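Local coordinates for putative acetyltransferase Sthe_0691 (Sphaerobacter thermophilus, PDB 3SHP) that probably transfers an acetyl group from acetyl-coenzyme A to an acceptor substrate, as a putative acetyltransferase, at the interface of chains A and B. Sequence-based numbering; all coordinates share one arbitrary frame. Chains: chain A/B, Putative acetyltransferase Sthe_0691.

Contact 1 and contact 2 are neighbouring patches of one two-fold symmetric interface, the centres of their C-alpha atoms about 12 Å apart. From chain B, strand 143-148 supplies most of contact 1, with B:Leu162 from strand 157-167, and the loop after strand 143-148 gives B:Arg149 to contact 2. On chain A, contact 1 runs from A:Phe45, just after strand 43-44, to A:Glu48 in the 3-10 helix 48-51; A:Glu43 and A:Gln51 of those elements serve contact 2. One arginine meets an aromatic ring and a backbone carbonyl, the other carboxylates. Symmetry repeats both patches, so each chain offers both arginines to the other.

Contact 1: the interface of chains A and B. Residues chain A 45-48; chain B 144, 146-147, 162.
This is a patch of mixed character between two copies of the same protein, part of a two-fold symmetric interface that joins them in the deposited assembly; whether this pair is the biological unit the structure alone does not show. It illustrates how an aromatic side chain and an arginine can serve as each other's support. A:Phe45 carries its CG anti to the backbone N (chi1 -176°), which sends the ring across to strand 143-148 of chain B. The methyl CB of B:Ala144 sits over the centre of one face of the A:Phe45 ring, 3.5 Å from the centroid, a CH-pi contact. At the ring's edge, in its plane, the methyl CD2 of B:Leu162 touches A:Phe45 CE1 at 3.9 Å.

B:Arg147 also starts with CG anti to the backbone N, then bends at chi3 (-56°), so that its guanidinium lies obliquely across A:Phe45 with the two planes 20° apart. A:Phe45 CD1 lies over the guanidinium toward its rim. B:Arg147 NH2 lies over the A:Phe45 face opposite B:Ala144 CB, 3.8 Å from the ring centroid, as a cation-pi partner, so the ring is sandwiched between methyl and guanidinium. That same B:Arg147 NH2 donates a hydrogen bond of 2.9 Å to A:Leu46 O, arriving nearly along the C=O axis and within the guanidinium plane. One nitrogen thus serves both ring and backbone, which should limit rotation of the guanidinium.

Water occupies further positions in this plane. Water 1 links the arginine NE to both the backbone N and the carbonyl O of A:Leu46, while water 2 is shared by NH1 and NH2. The A:Glu48 chain crosses the arginine at about a right angle, its CG methylene 3.7 Å from B:Arg147 NH1. Its carboxylate makes no direct salt bridge, although the nearby negative charge may still favour the charged form of the guanidinium. The link runs through solvent instead, with A:Glu48 OE2 lying 2.7 Å from water 2.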
# COMPACT_ATOMS: atom_id res chain seq x y z
N PHE A 45 -34.68 -5.88 -1.81
CA PHE A 45 -34.74 -6.21 -3.22
C PHE A 45 -36.09 -5.79 -3.78
O PHE A 45 -37.11 -6.35 -3.40
CB PHE A 45 -34.54 -7.70 -3.42
CG PHE A 45 -34.50 -8.13 -4.88
CD1 PHE A 45 -33.29 -8.22 -5.55
CD2 PHE A 45 -35.67 -8.48 -5.56
CE1 PHE A 45 -33.24 -8.64 -6.89
CE2 PHE A 45 -35.64 -8.91 -6.90
CZ PHE A 45 -34.42 -8.98 -7.57
N LEU A 46 -36.08 -4.81 -4.68
CA LEU A 46 -37.31 -4.36 -5.34
C LEU A 46 -37.02 -4.21 -6.84
O LEU A 46 -35.87 -4.42 -7.28
CB LEU A 46 -37.77 -3.02 -4.73
CG LEU A 46 -38.16 -2.91 -3.24
CD1 LEU A 46 -38.23 -1.43 -2.75
CD2 LEU A 46 -39.47 -3.63 -2.96
N LYS A 47 -38.03 -3.84 -7.62
CA LYS A 47 -37.91 -3.83 -9.10
C LYS A 47 -36.80 -2.89 -9.54
O LYS A 47 -36.74 -1.75 -9.07
CB LYS A 47 -39.22 -3.38 -9.78
CG LYS A 47 -40.35 -4.42 -9.76
CD LYS A 47 -41.72 -3.71 -9.62
CE LYS A 47 -42.90 -4.64 -9.81
NZ LYS A 47 -43.07 -5.00 -11.24
N GLU A 48 -35.94 -3.37 -10.43
CA GLU A 48 -34.81 -2.56 -10.93
C GLU A 48 -35.23 -1.22 -11.50
O GLU A 48 -34.55 -0.21 -11.30
CB GLU A 48 -34.06 -3.33 -12.01
CG GLU A 48 -32.61 -3.59 -11.66
CD GLU A 48 -31.96 -4.57 -12.61
OE1 GLU A 48 -30.81 -4.31 -13.05
OE2 GLU A 48 -32.59 -5.61 -12.91
N ALA B 144 -34.76 -13.67 -3.61
CA ALA B 144 -33.95 -12.46 -3.55
C ALA B 144 -34.51 -11.53 -2.49
O ALA B 144 -35.68 -11.16 -2.55
CB ALA B 144 -33.93 -11.77 -4.91
N VAL B 146 -32.22 -8.95 -0.75
CA VAL B 146 -31.43 -7.74 -0.62
C VAL B 146 -30.72 -7.49 -1.93
O VAL B 146 -30.24 -8.43 -2.58
CB VAL B 146 -30.37 -7.85 0.52
CG1 VAL B 146 -29.48 -6.59 0.63
CG2 VAL B 146 -31.05 -8.12 1.86
N ARG B 147 -30.67 -6.22 -2.33
CA ARG B 147 -29.87 -5.80 -3.47
C ARG B 147 -28.76 -4.87 -2.97
O ARG B 147 -29.04 -3.91 -2.23
CB ARG B 147 -30.74 -5.03 -4.47
CG ARG B 147 -29.97 -4.62 -5.71
CD ARG B 147 -30.80 -3.72 -6.64
NE ARG B 147 -32.08 -4.30 -7.06
CZ ARG B 147 -32.23 -5.14 -8.10
NH1 ARG B 147 -31.18 -5.55 -8.83
NH2 ARG B 147 -33.46 -5.59 -8.41
N LEU B 162 -26.52 -9.77 -4.84
CA LEU B 162 -27.84 -10.09 -4.37
C LEU B 162 -27.72 -11.01 -3.19
O LEU B 162 -26.80 -11.83 -3.16
CB LEU B 162 -28.66 -10.76 -5.47
CG LEU B 162 -28.82 -9.98 -6.78
CD1 LEU B 162 -29.70 -10.73 -7.81
CD2 LEU B 162 -29.39 -8.63 -6.47
O HOH W 1 -33.87 -3.10 -5.26
O HOH W 2 -32.94 -7.33 -10.85

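Contact 2: the interface of chains A and B. Residues chain A 37-38, 40-41, 43, 51, 79, 86; chain B 149.
A buried-arginine socket forms this part of the two-fold interface between chains A and B: B:Arg149, in the loop after strand 143-148, inserts its side chain among polar groups of chain A and loses 155 Å² of surface to that chain. Its CG stands anti to the carbonyl carbon and the chain bends at chi3, turning the guanidinium toward two carboxylates.

Charge pairing comes first. A:Glu79 comes tip to tip and is gripped end-on by two nitrogens: B:Arg149 NH2 donates to A:Glu79 OE1 and B:Arg149 NH1 to A:Glu79 OE2, each at 3.0 Å. Both oxygens lie close to the guanidinium plane, yet they are met from above the carboxylate plane, the two groups being turned 43° apart, so the fork is twisted. A:Glu43 crosses at about a right angle, its CG in the crowded position between backbone N and carbonyl carbon (chi1 58°). A:Glu43 OE2 accepts a nearly straight bond from B:Arg149 NE at 2.8 Å; it too lies close to the guanidinium plane but is met from above its own carboxylate plane. Salt bridges to both glutamates would be expected to keep the arginine charged.

Stacking probably helps hold the guanidinium flat. The amide of A:Gln51, its chain bent at chi2, lies almost parallel to the guanidinium, 9° away. A:Gln51 NE2 is placed 3.3 Å above the B:Arg149 guanidinium plane and toward the rim, while the amide carbon A:Gln51 CD comes 3.5 Å from B:Arg149 CZ.

Water completes the polar network. Water 5 lies 2.8 Å from B:Arg149 NH2, at the guanidinium edge, and also reaches A:Glu43 OE2, A:Ser86 OG and A:Ala40 O. Water 3 joins the backbone N of B:Arg149 to A:Ala40 O and A:Glu43 OE2, and water 4 links the arginine carbonyl O with A:Asn38 ND2 and A:Arg41 O.

By holding one guanidinium along its edge and over a face, the socket probably sets the register of the two subunits and pins the chain B loop to chain A.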
# COMPACT_ATOMS: atom_id res chain seq x y z
N VAL A 37 -19.72 3.88 -4.98
CA VAL A 37 -20.60 3.26 -6.00
C VAL A 37 -22.06 3.71 -5.87
O VAL A 37 -22.76 3.84 -6.87
CB VAL A 37 -20.49 1.72 -6.09
CG1 VAL A 37 -19.08 1.32 -6.52
CG2 VAL A 37 -20.86 1.02 -4.75
N ASN A 38 -22.50 3.98 -4.65
CA ASN A 38 -23.85 4.46 -4.42
C ASN A 38 -23.85 5.20 -3.08
O ASN A 38 -22.80 5.25 -2.41
CB ASN A 38 -24.83 3.27 -4.40
CG ASN A 38 -24.37 2.17 -3.47
OD1 ASN A 38 -24.03 2.42 -2.29
ND2 ASN A 38 -24.32 0.96 -3.99
N ALA A 40 -26.30 4.44 -0.72
CA ALA A 40 -26.71 3.43 0.26
C ALA A 40 -26.42 2.04 -0.29
O ALA A 40 -27.05 1.60 -1.26
CB ALA A 40 -28.18 3.57 0.67
N ARG A 41 -25.44 1.40 0.36
CA ARG A 41 -24.85 0.10 0.08
C ARG A 41 -25.75 -1.12 -0.18
O ARG A 41 -25.36 -2.03 -0.92
CB ARG A 41 -24.11 -0.28 1.36
CG ARG A 41 -22.72 -0.40 1.22
CD ARG A 41 -22.16 -0.50 2.62
NE ARG A 41 -22.02 0.84 3.16
CZ ARG A 41 -21.03 1.26 3.94
NH1 ARG A 41 -21.03 2.53 4.36
NH2 ARG A 41 -20.03 0.43 4.29
N GLU A 43 -30.17 -2.53 0.12
CA GLU A 43 -31.56 -2.08 0.12
C GLU A 43 -32.43 -3.33 -0.05
O GLU A 43 -31.96 -4.33 -0.60
CB GLU A 43 -31.78 -1.09 -1.04
CG GLU A 43 -31.45 -1.69 -2.40
CD GLU A 43 -31.29 -0.68 -3.52
OE1 GLU A 43 -31.95 -0.90 -4.57
OE2 GLU A 43 -30.48 0.29 -3.40
N GLN A 51 -34.86 2.37 -10.00
CA GLN A 51 -33.59 3.09 -10.00
C GLN A 51 -33.38 3.88 -11.30
O GLN A 51 -32.69 4.91 -11.31
CB GLN A 51 -32.43 2.13 -9.78
CG GLN A 51 -31.12 2.79 -9.31
CD GLN A 51 -31.23 3.35 -7.91
OE1 GLN A 51 -31.89 2.77 -7.04
NE2 GLN A 51 -30.59 4.49 -7.67
N GLU A 79 -28.09 10.20 -3.44
CA GLU A 79 -28.10 9.69 -4.81
C GLU A 79 -29.55 9.44 -5.25
O GLU A 79 -30.25 8.62 -4.65
CB GLU A 79 -27.22 8.43 -4.92
CG GLU A 79 -27.36 7.67 -6.23
CD GLU A 79 -27.08 6.16 -6.12
OE1 GLU A 79 -27.02 5.60 -4.98
OE2 GLU A 79 -26.93 5.53 -7.19
N SER A 86 -31.32 7.65 -2.07
CA SER A 86 -30.44 6.93 -1.17
C SER A 86 -29.47 7.92 -0.56
O SER A 86 -29.00 8.83 -1.24
CB SER A 86 -29.69 5.84 -1.94
OG SER A 86 -30.61 4.98 -2.59
N ARG B 149 -26.28 -2.54 -4.74
CA ARG B 149 -26.04 -2.02 -6.10
C ARG B 149 -24.57 -1.84 -6.41
O ARG B 149 -23.84 -1.18 -5.69
CB ARG B 149 -26.84 -0.75 -6.42
CG ARG B 149 -28.34 -1.03 -6.55
CD ARG B 149 -29.18 0.21 -6.89
NE ARG B 149 -29.23 1.18 -5.79
CZ ARG B 149 -28.60 2.35 -5.79
NH1 ARG B 149 -27.89 2.73 -6.84
NH2 ARG B 149 -28.68 3.17 -4.74
O HOH W 3 -27.73 -0.69 -2.69
O HOH W 4 -23.35 -1.83 -2.85
O HOH W 5 -29.60 2.27 -2.20